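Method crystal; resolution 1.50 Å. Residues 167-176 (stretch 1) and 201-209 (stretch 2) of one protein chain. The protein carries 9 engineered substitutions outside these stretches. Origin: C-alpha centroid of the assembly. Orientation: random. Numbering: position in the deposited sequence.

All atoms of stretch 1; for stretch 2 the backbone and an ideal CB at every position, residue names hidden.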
# COMPACT_ATOMS: atom_id res chain seq x y z
N LEU A 167 -19.98 -6.50 3.18
CA LEU A 167 -20.11 -6.91 4.57
C LEU A 167 -21.45 -7.58 4.87
O LEU A 167 -21.49 -8.57 5.59
CB LEU A 167 -19.84 -5.73 5.51
CG LEU A 167 -18.40 -5.20 5.50
CD1 LEU A 167 -18.31 -3.75 5.94
CD2 LEU A 167 -17.49 -6.09 6.35
N MET A 168 -22.53 -7.05 4.29
CA MET A 168 -23.86 -7.65 4.47
C MET A 168 -23.93 -9.06 3.88
O MET A 168 -24.56 -9.95 4.45
CB MET A 168 -24.95 -6.76 3.87
CG MET A 168 -26.37 -7.22 4.19
SD MET A 168 -26.73 -7.21 5.96
CE MET A 168 -26.71 -5.46 6.32
N ASP A 169 -23.27 -9.25 2.74
CA ASP A 169 -23.19 -10.55 2.10
C ASP A 169 -22.47 -11.56 3.00
O ASP A 169 -22.88 -12.72 3.11
CB ASP A 169 -22.47 -10.45 0.76
CG ASP A 169 -23.25 -9.64 -0.26
OD1 ASP A 169 -24.45 -9.92 -0.48
OD2 ASP A 169 -22.65 -8.72 -0.86
N ASN A 170 -21.39 -11.11 3.63
CA ASN A 170 -20.67 -11.93 4.60
C ASN A 170 -21.56 -12.34 5.77
O ASN A 170 -21.57 -13.51 6.17
CB ASN A 170 -19.43 -11.20 5.11
CG ASN A 170 -18.21 -11.41 4.22
OD1 ASN A 170 -17.36 -12.24 4.52
ND2 ASN A 170 -18.13 -10.66 3.13
N ALA A 171 -22.31 -11.37 6.29
CA ALA A 171 -23.25 -11.61 7.39
C ALA A 171 -24.31 -12.63 6.99
O ALA A 171 -24.60 -13.56 7.74
CB ALA A 171 -23.90 -10.31 7.83
N ARG A 172 -24.88 -12.47 5.80
CA ARG A 172 -25.89 -13.40 5.30
C ARG A 172 -25.35 -14.83 5.21
O ARG A 172 -26.05 -15.79 5.54
CB ARG A 172 -26.44 -12.92 3.96
CG ARG A 172 -27.67 -13.70 3.47
CD ARG A 172 -28.14 -13.21 2.11
NE ARG A 172 -27.11 -13.36 1.09
CZ ARG A 172 -26.39 -12.35 0.58
NH1 ARG A 172 -26.61 -11.11 0.98
NH2 ARG A 172 -25.46 -12.61 -0.33
N VAL A 173 -24.10 -14.98 4.77
CA VAL A 173 -23.45 -16.29 4.71
C VAL A 173 -23.28 -16.92 6.10
O VAL A 173 -23.55 -18.10 6.28
CB VAL A 173 -22.08 -16.21 3.97
CG1 VAL A 173 -21.29 -17.51 4.13
CG2 VAL A 173 -22.30 -15.90 2.49
N VAL A 174 -22.83 -16.12 7.07
CA VAL A 174 -22.64 -16.62 8.44
C VAL A 174 -23.98 -17.05 9.04
O VAL A 174 -24.08 -18.13 9.62
CB VAL A 174 -21.92 -15.59 9.34
CG1 VAL A 174 -21.88 -16.05 10.79
CG2 VAL A 174 -20.50 -15.34 8.84
N ASP A 175 -25.00 -16.21 8.88
CA ASP A 175 -26.34 -16.52 9.37
C ASP A 175 -26.87 -17.81 8.74
O ASP A 175 -27.45 -18.65 9.44
CB ASP A 175 -27.29 -15.35 9.12
CG ASP A 175 -28.73 -15.67 9.50
OD1 ASP A 175 -29.04 -15.69 10.71
OD2 ASP A 175 -29.55 -15.87 8.57
N GLN A 176 -26.67 -17.96 7.44
CA GLN A 176 -27.12 -19.17 6.74
C GLN A 176 -26.39 -20.42 7.24
O GLN A 176 -27.00 -21.47 7.41
CB GLN A 176 -26.95 -19.03 5.22
CG GLN A 176 -27.68 -20.09 4.40
CD GLN A 176 -29.17 -20.18 4.74
OE1 GLN A 176 -29.90 -19.19 4.65
NE2 GLN A 176 -29.62 -21.37 5.13
N UNK A 201 -23.67 -6.35 12.13
CA UNK A 201 -24.76 -6.49 11.15
C UNK A 201 -25.69 -7.64 11.50
O UNK A 201 -26.92 -7.53 11.34
CB UNK A 201 -24.19 -6.70 9.75
N UNK A 202 -25.12 -8.74 11.98
CA UNK A 202 -25.92 -9.87 12.47
C UNK A 202 -26.80 -9.47 13.65
O UNK A 202 -27.99 -9.80 13.69
CB UNK A 202 -25.01 -11.03 12.88
N UNK A 203 -26.22 -8.74 14.60
CA UNK A 203 -26.97 -8.24 15.75
C UNK A 203 -28.09 -7.30 15.34
O UNK A 203 -29.20 -7.35 15.89
CB UNK A 203 -26.03 -7.53 16.72
N UNK A 204 -27.81 -6.44 14.37
CA UNK A 204 -28.75 -5.41 13.92
C UNK A 204 -29.93 -5.96 13.11
O UNK A 204 -31.08 -5.57 13.34
CB UNK A 204 -28.00 -4.37 13.08
N UNK A 205 -29.65 -6.88 12.19
CA UNK A 205 -30.63 -7.24 11.17
C UNK A 205 -31.05 -8.69 11.02
O UNK A 205 -31.91 -9.00 10.20
CB UNK A 205 -30.08 -6.79 9.82
N UNK A 206 -30.46 -9.58 11.82
CA UNK A 206 -30.73 -11.00 11.69
C UNK A 206 -31.38 -11.56 12.95
O UNK A 206 -30.77 -11.57 14.03
CB UNK A 206 -29.44 -11.76 11.38
N UNK A 207 -32.63 -12.00 12.82
CA UNK A 207 -33.44 -12.41 13.97
C UNK A 207 -32.86 -13.57 14.77
O UNK A 207 -33.02 -13.63 15.99
CB UNK A 207 -34.84 -12.79 13.49
N UNK A 208 -32.20 -14.49 14.07
CA UNK A 208 -31.60 -15.67 14.70
C UNK A 208 -30.40 -15.30 15.58
O UNK A 208 -30.07 -16.03 16.51
CB UNK A 208 -31.17 -16.67 13.63
N UNK A 209 -29.75 -14.18 15.28
CA UNK A 209 -28.68 -13.69 16.14
C UNK A 209 -29.28 -13.04 17.38
O UNK A 209 -29.99 -12.04 17.27
CB UNK A 209 -27.79 -12.70 15.39

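Stretch 1 is a helix throughout, and the helical part of stretch 2 crosses it at 78°, with the axes 10.0 Å apart at closest approach. Ala171 lies at the crossing.

Position 201 is helical and points its CA-to-CB bond toward stretch 1, with the ideal CB 4.1 Å from Ala171 CB and 4.4 Å from Met168 CE. These apolar neighbors favor a hydrophobic side chain such as leucine, isoleucine or methionine. It is Leu201, in the mt rotamer: its CD1 lies 3.8 Å from Leu167 CB, and its CD2 3.8 Å from Met168 CE, so its fork spans the first turn.

At position 202 the bond points sideways, and the ideal CB is 5.2 Å from Ala171 CB. A short side chain would leave that gap largely unfilled; a longer apolar one could turn its end inward. Leu202 does so: CD2 lies 4.0 Å from Ala171 CB and 3.8 Å from Asp175 CB, while CD1 reaches Val174 CG1 at 3.9 Å.

Positions 203 and 204 are helical and have nothing of stretch 1 within 5.5 Å of their ideal CB atoms, so this contact scarcely restricts them. They are Gly203 and Val204.

Position 205 points toward stretch 1, and its ideal CB, 5.0 Å from Met168 CE, has room. Phi/psi of -124/-2 is open to most residues, so neither space nor backbone demands the deposited Gly205.

Position 206 leaves helical phi/psi, at -117/115, and points toward stretch 1. Its ideal CB is 4.0 Å from Asp175 OD1, but Ala171 and the Met168 sulfur are within reach of a long apolar or aromatic side chain. Phe206 spans this ground. Its CE1 is 3.9 Å from Ala171 CB and 3.8 Å from Met168 SD; the sulfur sits at the ring edge, a sulfur-aromatic contact. CD2 comes 3.4 Å from Asp175 CG.

Position 207 is the second residue of a type I turn, points sideways and meets nothing of stretch 1. Polar residues or proline often suit such a site; it is Asp207.

Position 208 points toward the Asp175 carboxylate, with its ideal CB 3.7 Å from OD1. A small or polar side chain would be reasonable. Ala208 leaves the polar link to its backbone: a water donates to Asp175 OD1 (2.8 Å from its O) and accepts from Ala208 N (3.0 Å).

Position 209 points sideways, leaving the choice open. Cys209 closes the turn through its N, 3.1 Å from Phe206 O.

Stretch 2 201-209: LLGVGFDAC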
# COMPACT_ATOMS: atom_id res chain seq x y z
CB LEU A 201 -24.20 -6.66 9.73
CG LEU A 201 -23.44 -5.47 9.13
CD1 LEU A 201 -22.87 -5.86 7.78
CD2 LEU A 201 -24.32 -4.23 9.00
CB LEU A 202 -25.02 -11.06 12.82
CG LEU A 202 -24.35 -11.73 11.62
CD1 LEU A 202 -23.20 -12.62 12.04
CD2 LEU A 202 -25.36 -12.51 10.77
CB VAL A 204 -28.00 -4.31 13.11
CG1 VAL A 204 -28.97 -3.37 12.40
CG2 VAL A 204 -27.08 -3.52 14.03
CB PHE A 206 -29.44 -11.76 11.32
CG PHE A 206 -28.94 -11.46 9.93
CD1 PHE A 206 -28.23 -10.29 9.66
CD2 PHE A 206 -29.17 -12.35 8.88
CE1 PHE A 206 -27.76 -10.01 8.38
CE2 PHE A 206 -28.70 -12.08 7.60
CZ PHE A 206 -28.00 -10.91 7.35
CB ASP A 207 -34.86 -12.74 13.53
CG ASP A 207 -35.67 -11.51 13.18
OD1 ASP A 207 -36.81 -11.68 12.70
OD2 ASP A 207 -35.18 -10.38 13.38
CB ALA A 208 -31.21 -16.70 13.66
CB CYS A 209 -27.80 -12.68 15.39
SG CYS A 209 -26.46 -12.01 16.39
O HOH W 1 -31.57 -14.65 11.15
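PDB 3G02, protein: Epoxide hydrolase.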